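Local coordinates for protein listeriolysin O (Listeria monocytogenes, PDB 4CDB) that perforates cholesterol-containing host membranes, binding them and then changing shape to insert as an oligomeric pore, at residues Y26-D31 with T226-F231; K94-L99 with Q103-P108; L114-D119 with S138-A143; I430-N435 with L463-N468. One frame throughout, in Å; residues are numbered along the deposited sequence.

In the fold
Contacts 1, 2 and 3 lie together at one end of the elongated chain, and contact 4 stands on the other side of the chain's centre, its centre about 74 Å from that of contact 1. Contacts 2 and 3 follow one another in sequence, and both fall between the two segments of contact 1. Contacts 1 and 3 meet directly where Phe231 CE1 packs 4.1 Å from Leu114 CB, whereas contact 2 comes no closer than about 8 Å, nearest atoms, to contact 1. Asn141 of contact 3 belongs to a sodium site with Ser85. Contact 4 lies in the membrane-binding beta-sandwich domain that carries the undecapeptide and the cholesterol-binding pair Thr477-Leu478.

Contact 1 (Y26-D31 with T226-F231); sequences YIQGLD and TRPSRF
The C-terminal part of helix 14-28 packs on the loop that follows strand 207-222, and Ile27 and Pro228 form the centre of this small, largely buried contact. Ile27 CD1 lies 3.8 Å from Pro228 CB, while Ile27 CB and CG2 also approach that same proline carbon. The two side chains run antiparallel, so the isoleucine lies alongside the ring's CB corner. With CG1 beside its backbone N (chi1 -62°), Ile27 turns both branches to the proline.

Gln28 reaches another part of the same ring. Its extended chain lies nearly perpendicular to Pro228 and places NE2 3.9 Å from Pro228 CD, a van der Waals approach at the exposed margin. The proline therefore meets the isoleucine through CB and the amide through CD and CG.

Polar fastening comes from one turn earlier in the helix: Asp24 forms a salt bridge with Arg227 and accepts a hydrogen bond from Ser229 OG. Ile27 also touches Phe232 and Pro252, the latter in strand 252-260. In the cytolysin fold this is helix-on-loop packing, an N-terminal helix set against the loop between strand 207-222 and helix 238-243, nearly 200 residues later in the chain.

Contact 2 (K94-L99 with Q103-P108); sequences KANSEL and QPDVLP
A bridging water joins the two segments: it accepts from Asp105 N at 2.9 Å and donates to both Lys94 O and Asn96 OD1, the latter two distances being short. Asn96 OD1 has a second donor in the backbone N of Glu98, 3.1 Å away. This N-H comes from above the side chain's carbonyl plane, 45° out of it. A chi1 of 53°, which sets CG between the backbone N and the carbonyl carbon, turns the oxygen back over the first turn of the helix. ND2 of Asn96 is held by Asn250.

Asn96 is thus the N-cap of the short helix 97-100, and the chain leaving that helix folds back beside it. Gln103 N donates to Glu98 O at 3.0 Å, nearly in line with the carbonyl bond. Farther along, Lys94 N donates to Asp105 O, also 3.0 Å away, in a fairly straight bond.

Side-chain packing accompanies these backbone bonds. Leu99 CD1 rests 3.7 Å from Pro104 CB, and both residues also touch Tyr349 of strand 345-353. The extended Lys94 chain runs across Leu107, with CG 3.7 Å from CD2, before its NZ reaches Leu244 O. Glu98, bent at chi2, lays CG 3.5 Å from Asp105 OD2; the two carboxylates, turned 39° from each other, bring like charges near, an effect that Lys94 NZ, not in contact, would probably offset at Asp105.

Contact 3 (L114-D119 with S138-A143); sequences LTLSID and SNVNNA
Leu116, Val140 and Ala143 account for most of the surface buried where strand 114-118 meets helix 137-152. All three are buried, and a single methyl, CD1 of Leu116, does the touching on the strand side. It lies 3.8 Å from Ala143 CB and 3.9 Å from Val140 CG1, thereby meeting two residues that are three positions apart on the helix.

The leucine extends from the strand with CG beside its backbone N (chi1 -68°) and chi2 at 179°, a straight course that carries CD1 out to the helix. There it stands roughly square to the valine side chain. Val140 presents CG1, the branch opposite its backbone N, whereas Ala143 CB points toward the strand; the CA atoms of Leu116 and Ala143, 7.8 Å apart, are the nearest pair between the two segments.

Strand 114-118 is hydrogen-bonded to strand 129-132 along one edge and to strand 207-222 along the other, which places this helix-on-sheet packing over an interior strand. Val132 touches both Leu116 and Ala143, and Val222 adds to the leucine's surroundings. Farther along, Ile118 continues the packing against Leu147 and Val148 of helix 137-152.

Contact 4 (I430-N435 with L463-N468); sequences IYLPGN and LPLVKN
An apolar contact in the C-terminal beta-sandwich domain is made where the chain leaves strand 426-432 and meets the connection between strands 452-463 and 468-475. Leu465 carries one side of it alone, using its two methyls for different partners. Its CD1 lies 3.7 Å from Leu432 CD1 and 3.8 Å from Leu432 CB, and the two leucine side chains lie alongside one another, pointing opposite ways.

The other methyl, Leu465 CD2, lies beside two backbone carbonyl groups. Pro433 O is 3.3 Å away and Gly434 O 3.6 Å, close carbon-to-oxygen approaches that bring this branch against the main chain of the turn beyond the strand. Leu465 holds CG opposite its backbone N (chi1 173°), and with chi2 at 60° the branches divide between Leu432 and the carbonyls. Because Gly434 has no side chain, its contribution comes from the backbone; the CA atoms of Gly434 and Leu465 are 7.9 Å apart.

Around this join, Leu432 also packs on Ile381 of strand 362-385, Trp397 of strand 391-402 and Ile439 of strand 436-449, so it touches strands of both sheets of the sandwich. Strand 362-385 lies between 426-432 and 468-475 in one sheet, while strand 452-463 is at an edge of the four-stranded sheet; Leu465 sits on the link that passes from the latter sheet to the former.

Contact 1 (Y26-D31 with T226-F231)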
loop_
_atom_site.group_PDB
_atom_site.type_symbol
_atom_site.label_atom_id
_atom_site.label_comp_id
_atom_site.label_asym_id
_atom_site.label_seq_id
_atom_site.Cartn_x
_atom_site.Cartn_y
_atom_site.Cartn_z
ATOM N N TYR A 26 11.208 41.383 -4.576
ATOM C CA TYR A 26 12.000 40.479 -3.746
ATOM C C TYR A 26 11.631 39.021 -4.007
ATOM O O TYR A 26 12.504 38.172 -4.184
ATOM C CB TYR A 26 11.845 40.810 -2.257
ATOM C CG TYR A 26 12.526 39.812 -1.344
ATOM C CD1 TYR A 26 13.909 39.794 -1.211
ATOM C CD2 TYR A 26 11.787 38.886 -0.620
ATOM C CE1 TYR A 26 14.536 38.880 -0.382
ATOM C CE2 TYR A 26 12.404 37.970 0.212
ATOM C CZ TYR A 26 13.779 37.972 0.327
ATOM O OH TYR A 26 14.394 37.061 1.154
ATOM N N ILE A 27 10.335 38.735 -4.035
ATOM C CA ILE A 27 9.870 37.371 -4.261
ATOM C C ILE A 27 10.148 36.926 -5.697
ATOM O O ILE A 27 10.584 35.799 -5.932
ATOM C CB ILE A 27 8.373 37.216 -3.915
ATOM C CG1 ILE A 27 8.144 37.500 -2.431
ATOM C CG2 ILE A 27 7.875 35.819 -4.264
ATOM C CD1 ILE A 27 6.701 37.348 -1.985
ATOM N N GLN A 28 9.915 37.824 -6.650
ATOM C CA GLN A 28 10.189 37.539 -8.055
ATOM C C GLN A 28 11.685 37.375 -8.324
ATOM O O GLN A 28 12.080 36.811 -9.341
ATOM C CB GLN A 28 9.602 38.629 -8.961
ATOM C CG GLN A 28 8.079 38.636 -9.022
ATOM C CD GLN A 28 7.519 39.847 -9.752
ATOM O OE1 GLN A 28 8.265 40.703 -10.229
ATOM N NE2 GLN A 28 6.196 39.923 -9.840
ATOM N N GLY A 29 12.512 37.872 -7.410
ATOM C CA GLY A 29 13.952 37.767 -7.552
ATOM C C GLY A 29 14.518 36.480 -6.980
ATOM O O GLY A 29 15.703 36.185 -7.140
ATOM N N LEU A 30 13.668 35.709 -6.308
ATOM C CA LEU A 30 14.098 34.463 -5.685
ATOM C C LEU A 30 14.375 33.388 -6.732
ATOM O O LEU A 30 13.462 32.920 -7.412
ATOM C CB LEU A 30 13.050 33.971 -4.682
ATOM C CG LEU A 30 12.753 34.906 -3.508
ATOM C CD1 LEU A 30 11.723 34.292 -2.579
ATOM C CD2 LEU A 30 14.028 35.229 -2.750
ATOM N N ASP A 31 15.643 33.005 -6.857
ATOM C CA ASP A 31 16.045 31.973 -7.805
ATOM C C ASP A 31 16.104 30.590 -7.162
ATOM O O ASP A 31 16.859 30.363 -6.216
ATOM C CB ASP A 31 17.396 32.317 -8.437
ATOM C CG ASP A 31 17.290 33.419 -9.472
ATOM O OD1 ASP A 31 16.819 33.129 -10.592
ATOM O OD2 ASP A 31 17.679 34.569 -9.173
ATOM N N THR A 226 -2.351 38.038 -8.868
ATOM C CA THR A 226 -1.486 38.455 -9.967
ATOM C C THR A 226 -0.180 39.051 -9.449
ATOM O O THR A 226 0.794 39.167 -10.192
ATOM C CB THR A 226 -2.181 39.489 -10.871
ATOM O OG1 THR A 226 -2.637 40.592 -10.077
ATOM C CG2 THR A 226 -3.367 38.864 -11.593
ATOM N N ARG A 227 -0.174 39.434 -8.177
ATOM C CA ARG A 227 1.022 39.963 -7.531
ATOM C C ARG A 227 1.302 39.177 -6.261
ATOM O O ARG A 227 0.381 38.871 -5.503
ATOM C CB ARG A 227 0.851 41.443 -7.189
ATOM C CG ARG A 227 0.574 42.334 -8.386
ATOM C CD ARG A 227 0.278 43.762 -7.947
ATOM N NE ARG A 227 1.383 44.334 -7.183
ATOM C CZ ARG A 227 1.330 45.497 -6.541
ATOM N NH1 ARG A 227 0.221 46.224 -6.563
ATOM N NH2 ARG A 227 2.389 45.931 -5.872
ATOM N N PRO A 228 2.580 38.838 -6.031
ATOM C CA PRO A 228 2.992 38.113 -4.825
ATOM C C PRO A 228 2.625 38.858 -3.545
ATOM O O PRO A 228 2.346 38.229 -2.526
ATOM C CB PRO A 228 4.514 38.033 -4.974
ATOM C CG PRO A 228 4.745 38.067 -6.449
ATOM C CD PRO A 228 3.687 38.990 -6.992
ATOM N N SER A 229 2.615 40.185 -3.604
ATOM C CA SER A 229 2.339 41.005 -2.428
ATOM C C SER A 229 0.863 41.040 -2.027
ATOM O O SER A 229 0.530 41.513 -0.943
ATOM C CB SER A 229 2.843 42.434 -2.644
ATOM O OG SER A 229 2.226 43.025 -3.772
ATOM N N ARG A 230 -0.014 40.546 -2.898
ATOM C CA ARG A 230 -1.457 40.625 -2.653
ATOM C C ARG A 230 -1.915 39.896 -1.390
ATOM O O ARG A 230 -2.901 40.286 -0.772
ATOM C CB ARG A 230 -2.255 40.119 -3.861
ATOM C CG ARG A 230 -2.880 41.224 -4.701
ATOM C CD ARG A 230 -3.733 42.164 -3.853
ATOM N NE ARG A 230 -5.160 41.848 -3.905
ATOM C CZ ARG A 230 -5.848 41.281 -2.916
ATOM N NH1 ARG A 230 -5.246 40.958 -1.780
ATOM N NH2 ARG A 230 -7.143 41.041 -3.065
ATOM N N PHE A 231 -1.201 38.841 -1.010
ATOM C CA PHE A 231 -1.604 38.040 0.144
ATOM C C PHE A 231 -1.171 38.651 1.474
ATOM O O PHE A 231 -1.681 38.281 2.532
ATOM C CB PHE A 231 -1.087 36.603 0.023
ATOM C CG PHE A 231 -1.971 35.709 -0.804
ATOM C CD1 PHE A 231 -3.226 36.137 -1.210
ATOM C CD2 PHE A 231 -1.552 34.438 -1.167
ATOM C CE1 PHE A 231 -4.046 35.319 -1.968
ATOM C CE2 PHE A 231 -2.366 33.614 -1.925
ATOM C CZ PHE A 231 -3.617 34.056 -2.327
#

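Contact 2 (K94-L99 with Q103-P108)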
loop_
_atom_site.group_PDB
_atom_site.type_symbol
_atom_site.label_atom_id
_atom_site.label_comp_id
_atom_site.label_asym_id
_atom_site.label_seq_id
_atom_site.Cartn_x
_atom_site.Cartn_y
_atom_site.Cartn_z
ATOM N N LYS A 94 6.275 28.164 4.291
ATOM C CA LYS A 94 7.574 28.014 3.652
ATOM C C LYS A 94 7.621 26.687 2.915
ATOM O O LYS A 94 7.181 25.663 3.439
ATOM C CB LYS A 94 8.695 28.049 4.689
ATOM C CG LYS A 94 8.858 29.370 5.406
ATOM C CD LYS A 94 9.960 29.275 6.447
ATOM C CE LYS A 94 10.173 30.601 7.155
ATOM N NZ LYS A 94 11.192 30.500 8.239
ATOM N N ALA A 95 8.157 26.703 1.701
ATOM C CA ALA A 95 8.319 25.473 0.940
ATOM C C ALA A 95 9.683 24.862 1.242
ATOM O O ALA A 95 10.656 25.119 0.530
ATOM C CB ALA A 95 8.174 25.737 -0.547
ATOM N N ASN A 96 9.750 24.065 2.306
ATOM C CA ASN A 96 10.985 23.383 2.683
ATOM C C ASN A 96 10.743 21.957 3.169
ATOM O O ASN A 96 9.684 21.379 2.919
ATOM C CB ASN A 96 11.749 24.193 3.737
ATOM C CG ASN A 96 10.890 24.555 4.937
ATOM O OD1 ASN A 96 9.930 23.859 5.263
ATOM N ND2 ASN A 96 11.234 25.655 5.598
ATOM N N SER A 97 11.722 21.402 3.875
ATOM C CA SER A 97 11.643 20.022 4.349
ATOM C C SER A 97 10.500 19.799 5.340
ATOM O O SER A 97 9.983 18.690 5.461
ATOM C CB SER A 97 12.973 19.596 4.973
ATOM O OG SER A 97 13.339 20.477 6.019
ATOM N N GLU A 98 10.105 20.856 6.043
ATOM C CA GLU A 98 9.022 20.758 7.020
ATOM C C GLU A 98 7.670 20.558 6.344
ATOM O O GLU A 98 6.765 19.960 6.920
ATOM C CB GLU A 98 8.989 21.991 7.925
ATOM C CG GLU A 98 10.179 22.107 8.865
ATOM C CD GLU A 98 10.216 21.002 9.905
ATOM O OE1 GLU A 98 10.710 19.900 9.589
ATOM O OE2 GLU A 98 9.754 21.239 11.041
ATOM N N LEU A 99 7.537 21.066 5.122
ATOM C CA LEU A 99 6.343 20.819 4.323
ATOM C C LEU A 99 6.321 19.364 3.869
ATOM O O LEU A 99 5.262 18.740 3.793
ATOM C CB LEU A 99 6.294 21.752 3.111
ATOM C CG LEU A 99 5.109 21.574 2.157
ATOM C CD1 LEU A 99 3.802 21.673 2.915
ATOM C CD2 LEU A 99 5.156 22.610 1.050
ATOM N N GLN A 103 4.377 18.902 8.296
ATOM C CA GLN A 103 4.175 19.847 9.388
ATOM C C GLN A 103 4.814 21.188 9.027
ATOM O O GLN A 103 5.761 21.632 9.675
ATOM C CB GLN A 103 4.721 19.294 10.710
ATOM C CG GLN A 103 6.115 18.681 10.629
ATOM C CD GLN A 103 6.629 18.215 11.981
ATOM O OE1 GLN A 103 5.869 17.709 12.806
ATOM N NE2 GLN A 103 7.925 18.390 12.214
ATOM N N PRO A 104 4.276 21.844 7.987
ATOM C CA PRO A 104 4.925 23.023 7.404
ATOM C C PRO A 104 4.989 24.220 8.350
ATOM O O PRO A 104 4.120 24.403 9.208
ATOM C CB PRO A 104 4.035 23.346 6.202
ATOM C CG PRO A 104 2.686 22.837 6.591
ATOM C CD PRO A 104 2.953 21.586 7.385
ATOM N N ASP A 105 6.038 25.022 8.193
ATOM C CA ASP A 105 6.160 26.274 8.925
ATOM C C ASP A 105 5.233 27.307 8.295
ATOM O O ASP A 105 5.305 27.565 7.092
ATOM C CB ASP A 105 7.604 26.779 8.892
ATOM C CG ASP A 105 8.579 25.804 9.531
ATOM O OD1 ASP A 105 8.267 25.278 10.620
ATOM O OD2 ASP A 105 9.653 25.559 8.941
ATOM N N VAL A 106 4.354 27.886 9.108
ATOM C CA VAL A 106 3.428 28.905 8.629
ATOM C C VAL A 106 3.977 30.304 8.884
ATOM O O VAL A 106 4.407 30.614 9.994
ATOM C CB VAL A 106 2.043 28.764 9.294
ATOM C CG1 VAL A 106 1.132 29.916 8.889
ATOM C CG2 VAL A 106 1.415 27.437 8.919
ATOM N N LEU A 107 3.969 31.140 7.849
ATOM C CA LEU A 107 4.416 32.522 7.985
ATOM C C LEU A 107 3.454 33.320 8.860
ATOM O O LEU A 107 2.297 33.525 8.493
ATOM C CB LEU A 107 4.538 33.190 6.615
ATOM C CG LEU A 107 5.465 32.530 5.596
ATOM C CD1 LEU A 107 5.547 33.367 4.331
ATOM C CD2 LEU A 107 6.842 32.326 6.192
ATOM N N PRO A 108 3.937 33.782 10.021
ATOM C CA PRO A 108 3.099 34.531 10.964
ATOM C C PRO A 108 2.989 36.017 10.611
ATOM O O PRO A 108 3.280 36.873 11.450
ATOM C CB PRO A 108 3.845 34.354 12.284
ATOM C CG PRO A 108 5.286 34.287 11.872
ATOM C CD PRO A 108 5.308 33.593 10.530
HETATM O O HOH W 1 7.560 24.601 5.706
#

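Contact 3 (L114-D119 with S138-A143)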
loop_
_atom_site.group_PDB
_atom_site.type_symbol
_atom_site.label_atom_id
_atom_site.label_comp_id
_atom_site.label_asym_id
_atom_site.label_seq_id
_atom_site.Cartn_x
_atom_site.Cartn_y
_atom_site.Cartn_z
ATOM N N LEU A 114 -8.722 37.531 0.351
ATOM C CA LEU A 114 -8.719 36.484 -0.667
ATOM C C LEU A 114 -10.138 36.006 -0.963
ATOM O O LEU A 114 -11.060 36.254 -0.182
ATOM C CB LEU A 114 -7.818 35.306 -0.262
ATOM C CG LEU A 114 -7.948 34.634 1.110
ATOM C CD1 LEU A 114 -9.223 33.810 1.251
ATOM C CD2 LEU A 114 -6.730 33.762 1.370
ATOM N N THR A 115 -10.312 35.325 -2.091
ATOM C CA THR A 115 -11.610 34.757 -2.432
ATOM C C THR A 115 -11.561 33.239 -2.334
ATOM O O THR A 115 -10.707 32.596 -2.949
ATOM C CB THR A 115 -12.065 35.158 -3.850
ATOM O OG1 THR A 115 -12.149 36.584 -3.944
ATOM C CG2 THR A 115 -13.431 34.560 -4.164
ATOM N N LEU A 116 -12.475 32.675 -1.551
ATOM C CA LEU A 116 -12.605 31.226 -1.443
ATOM C C LEU A 116 -13.718 30.729 -2.356
ATOM O O LEU A 116 -14.730 31.406 -2.545
ATOM C CB LEU A 116 -12.902 30.815 -0.002
ATOM C CG LEU A 116 -11.776 31.036 1.006
ATOM C CD1 LEU A 116 -12.223 30.617 2.398
ATOM C CD2 LEU A 116 -10.520 30.280 0.588
ATOM N N SER A 117 -13.522 29.545 -2.925
ATOM C CA SER A 117 -14.520 28.932 -3.791
ATOM C C SER A 117 -14.670 27.445 -3.481
ATOM O O SER A 117 -13.684 26.763 -3.189
ATOM C CB SER A 117 -14.152 29.135 -5.260
ATOM O OG SER A 117 -15.017 28.407 -6.109
ATOM N N ILE A 118 -15.904 26.949 -3.541
ATOM C CA ILE A 118 -16.190 25.553 -3.220
ATOM C C ILE A 118 -16.755 24.833 -4.445
ATOM O O ILE A 118 -17.424 25.451 -5.277
ATOM C CB ILE A 118 -17.159 25.445 -2.014
ATOM C CG1 ILE A 118 -17.122 24.041 -1.401
ATOM C CG2 ILE A 118 -18.583 25.845 -2.409
ATOM C CD1 ILE A 118 -17.777 23.961 -0.037
ATOM N N ASP A 119 -16.487 23.533 -4.556
ATOM C CA ASP A 119 -16.880 22.781 -5.746
ATOM C C ASP A 119 -18.125 21.905 -5.567
ATOM O O ASP A 119 -18.341 20.965 -6.336
ATOM C CB ASP A 119 -15.710 21.928 -6.244
ATOM C CG ASP A 119 -15.334 20.826 -5.270
ATOM O OD1 ASP A 119 -15.730 20.911 -4.089
ATOM O OD2 ASP A 119 -14.636 19.877 -5.686
ATOM N N SER A 138 -9.051 31.531 11.687
ATOM C CA SER A 138 -10.420 31.605 12.192
ATOM C C SER A 138 -11.386 32.131 11.137
ATOM O O SER A 138 -12.473 31.591 10.954
ATOM C CB SER A 138 -10.483 32.490 13.440
ATOM O OG SER A 138 -9.650 31.981 14.468
ATOM N N ASN A 139 -10.981 33.188 10.441
ATOM C CA ASN A 139 -11.832 33.796 9.424
ATOM C C ASN A 139 -12.041 32.909 8.200
ATOM O O ASN A 139 -13.139 32.855 7.645
ATOM C CB ASN A 139 -11.291 35.166 9.008
ATOM C CG ASN A 139 -11.456 36.213 10.094
ATOM O OD1 ASN A 139 -12.374 36.137 10.911
ATOM N ND2 ASN A 139 -10.567 37.200 10.103
ATOM N N VAL A 140 -10.987 32.219 7.775
ATOM C CA VAL A 140 -11.089 31.316 6.634
ATOM C C VAL A 140 -12.004 30.134 6.952
ATOM O O VAL A 140 -12.886 29.793 6.166
ATOM C CB VAL A 140 -9.699 30.818 6.170
ATOM C CG1 VAL A 140 -9.832 29.591 5.279
ATOM C CG2 VAL A 140 -8.957 31.927 5.440
ATOM N N ASN A 141 -11.802 29.527 8.119
ATOM C CA ASN A 141 -12.615 28.388 8.538
ATOM C C ASN A 141 -14.092 28.729 8.721
ATOM O O ASN A 141 -14.964 27.906 8.450
ATOM C CB ASN A 141 -12.056 27.755 9.813
ATOM C CG ASN A 141 -10.782 26.971 9.564
ATOM O OD1 ASN A 141 -10.523 26.523 8.446
ATOM N ND2 ASN A 141 -9.983 26.793 10.609
ATOM N N ASN A 142 -14.376 29.939 9.189
ATOM C CA ASN A 142 -15.759 30.387 9.289
ATOM C C ASN A 142 -16.350 30.604 7.899
ATOM O O ASN A 142 -17.535 30.353 7.672
ATOM C CB ASN A 142 -15.873 31.655 10.143
ATOM C CG ASN A 142 -15.720 31.372 11.626
ATOM O OD1 ASN A 142 -16.682 31.005 12.301
ATOM N ND2 ASN A 142 -14.507 31.541 12.140
ATOM N N ALA A 143 -15.512 31.053 6.968
ATOM C CA ALA A 143 -15.935 31.244 5.586
ATOM C C ALA A 143 -16.238 29.909 4.908
ATOM O O ALA A 143 -17.158 29.811 4.096
ATOM C CB ALA A 143 -14.879 32.006 4.808
#

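Contact 4 (I430-N435 with L463-N468)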
loop_
_atom_site.group_PDB
_atom_site.type_symbol
_atom_site.label_atom_id
_atom_site.label_comp_id
_atom_site.label_asym_id
_atom_site.label_seq_id
_atom_site.Cartn_x
_atom_site.Cartn_y
_atom_site.Cartn_z
ATOM N N ILE A 430 7.671 -43.714 2.616
ATOM C CA ILE A 430 8.841 -42.867 2.426
ATOM C C ILE A 430 8.489 -41.419 2.759
ATOM O O ILE A 430 7.559 -40.854 2.186
ATOM C CB ILE A 430 9.349 -42.933 0.979
ATOM C CG1 ILE A 430 9.533 -44.388 0.548
ATOM C CG2 ILE A 430 10.645 -42.152 0.835
ATOM C CD1 ILE A 430 9.932 -44.542 -0.899
ATOM N N TYR A 431 9.236 -40.821 3.682
ATOM C CA TYR A 431 8.958 -39.457 4.119
ATOM C C TYR A 431 9.787 -38.443 3.339
ATOM O O TYR A 431 11.001 -38.349 3.518
ATOM C CB TYR A 431 9.191 -39.314 5.626
ATOM C CG TYR A 431 8.179 -40.058 6.471
ATOM C CD1 TYR A 431 8.293 -41.426 6.685
ATOM C CD2 TYR A 431 7.107 -39.393 7.052
ATOM C CE1 TYR A 431 7.369 -42.110 7.454
ATOM C CE2 TYR A 431 6.177 -40.068 7.823
ATOM C CZ TYR A 431 6.312 -41.426 8.021
ATOM O OH TYR A 431 5.387 -42.096 8.788
ATOM N N LEU A 432 9.117 -37.690 2.472
ATOM C CA LEU A 432 9.787 -36.705 1.631
ATOM C C LEU A 432 9.672 -35.300 2.212
ATOM O O LEU A 432 8.575 -34.849 2.551
ATOM C CB LEU A 432 9.207 -36.728 0.214
ATOM C CG LEU A 432 9.264 -38.065 -0.527
ATOM C CD1 LEU A 432 8.664 -37.932 -1.917
ATOM C CD2 LEU A 432 10.692 -38.572 -0.605
ATOM N N PRO A 433 10.812 -34.602 2.328
ATOM C CA PRO A 433 10.826 -33.207 2.781
ATOM C C PRO A 433 10.246 -32.285 1.713
ATOM O O PRO A 433 10.071 -32.714 0.571
ATOM C CB PRO A 433 12.317 -32.922 2.977
ATOM C CG PRO A 433 13.006 -33.859 2.043
ATOM C CD PRO A 433 12.164 -35.105 2.033
ATOM N N GLY A 434 9.953 -31.041 2.080
ATOM C CA GLY A 434 9.318 -30.103 1.170
ATOM C C GLY A 434 10.149 -29.763 -0.052
ATOM O O GLY A 434 9.607 -29.512 -1.130
ATOM N N ASN A 435 11.468 -29.764 0.111
ATOM C CA ASN A 435 12.369 -29.397 -0.977
ATOM C C ASN A 435 12.682 -30.556 -1.921
ATOM O O ASN A 435 13.682 -30.528 -2.640
ATOM C CB ASN A 435 13.667 -28.801 -0.422
ATOM C CG ASN A 435 14.357 -29.722 0.572
ATOM O OD1 ASN A 435 13.702 -30.416 1.350
ATOM N ND2 ASN A 435 15.684 -29.729 0.549
ATOM N N LEU A 463 7.940 -37.290 -11.093
ATOM C CA LEU A 463 6.640 -37.067 -10.475
ATOM C C LEU A 463 6.706 -35.914 -9.478
ATOM O O LEU A 463 7.723 -35.725 -8.808
ATOM C CB LEU A 463 6.153 -38.340 -9.779
ATOM C CG LEU A 463 5.936 -39.562 -10.674
ATOM C CD1 LEU A 463 5.549 -40.777 -9.845
ATOM C CD2 LEU A 463 4.880 -39.270 -11.726
ATOM N N PRO A 464 5.619 -35.133 -9.383
ATOM C CA PRO A 464 5.573 -34.007 -8.447
ATOM C C PRO A 464 5.443 -34.489 -7.009
ATOM O O PRO A 464 4.962 -35.596 -6.773
ATOM C CB PRO A 464 4.297 -33.271 -8.859
ATOM C CG PRO A 464 3.423 -34.343 -9.420
ATOM C CD PRO A 464 4.364 -35.265 -10.147
ATOM N N LEU A 465 5.873 -33.663 -6.062
ATOM C CA LEU A 465 5.721 -33.987 -4.650
ATOM C C LEU A 465 4.298 -33.689 -4.185
ATOM O O LEU A 465 3.850 -32.543 -4.232
ATOM C CB LEU A 465 6.723 -33.197 -3.806
ATOM C CG LEU A 465 6.561 -33.322 -2.290
ATOM C CD1 LEU A 465 6.720 -34.772 -1.858
ATOM C CD2 LEU A 465 7.547 -32.422 -1.557
ATOM N N VAL A 466 3.590 -34.724 -3.743
ATOM C CA VAL A 466 2.237 -34.567 -3.218
ATOM C C VAL A 466 2.180 -34.958 -1.746
ATOM O O VAL A 466 3.160 -35.454 -1.194
ATOM C CB VAL A 466 1.221 -35.409 -4.008
ATOM C CG1 VAL A 466 1.147 -34.924 -5.445
ATOM C CG2 VAL A 466 1.595 -36.885 -3.954
ATOM N N LYS A 467 1.032 -34.736 -1.112
ATOM C CA LYS A 467 0.877 -35.053 0.304
ATOM C C LYS A 467 0.966 -36.559 0.547
ATOM O O LYS A 467 1.730 -37.017 1.398
ATOM C CB LYS A 467 -0.445 -34.499 0.842
ATOM C CG LYS A 467 -0.505 -34.435 2.357
ATOM C CD LYS A 467 0.694 -33.671 2.903
ATOM C CE LYS A 467 0.696 -33.621 4.421
ATOM N NZ LYS A 467 1.980 -33.068 4.944
ATOM N N ASN A 468 0.185 -37.321 -0.210
ATOM C CA ASN A 468 0.224 -38.775 -0.132
ATOM C C ASN A 468 0.149 -39.429 -1.506
ATOM O O ASN A 468 -0.907 -39.439 -2.140
ATOM C CB ASN A 468 -0.900 -39.305 0.763
ATOM C CG ASN A 468 -0.624 -39.086 2.236
ATOM O OD1 ASN A 468 0.037 -39.899 2.882
ATOM N ND2 ASN A 468 -1.134 -37.987 2.778
#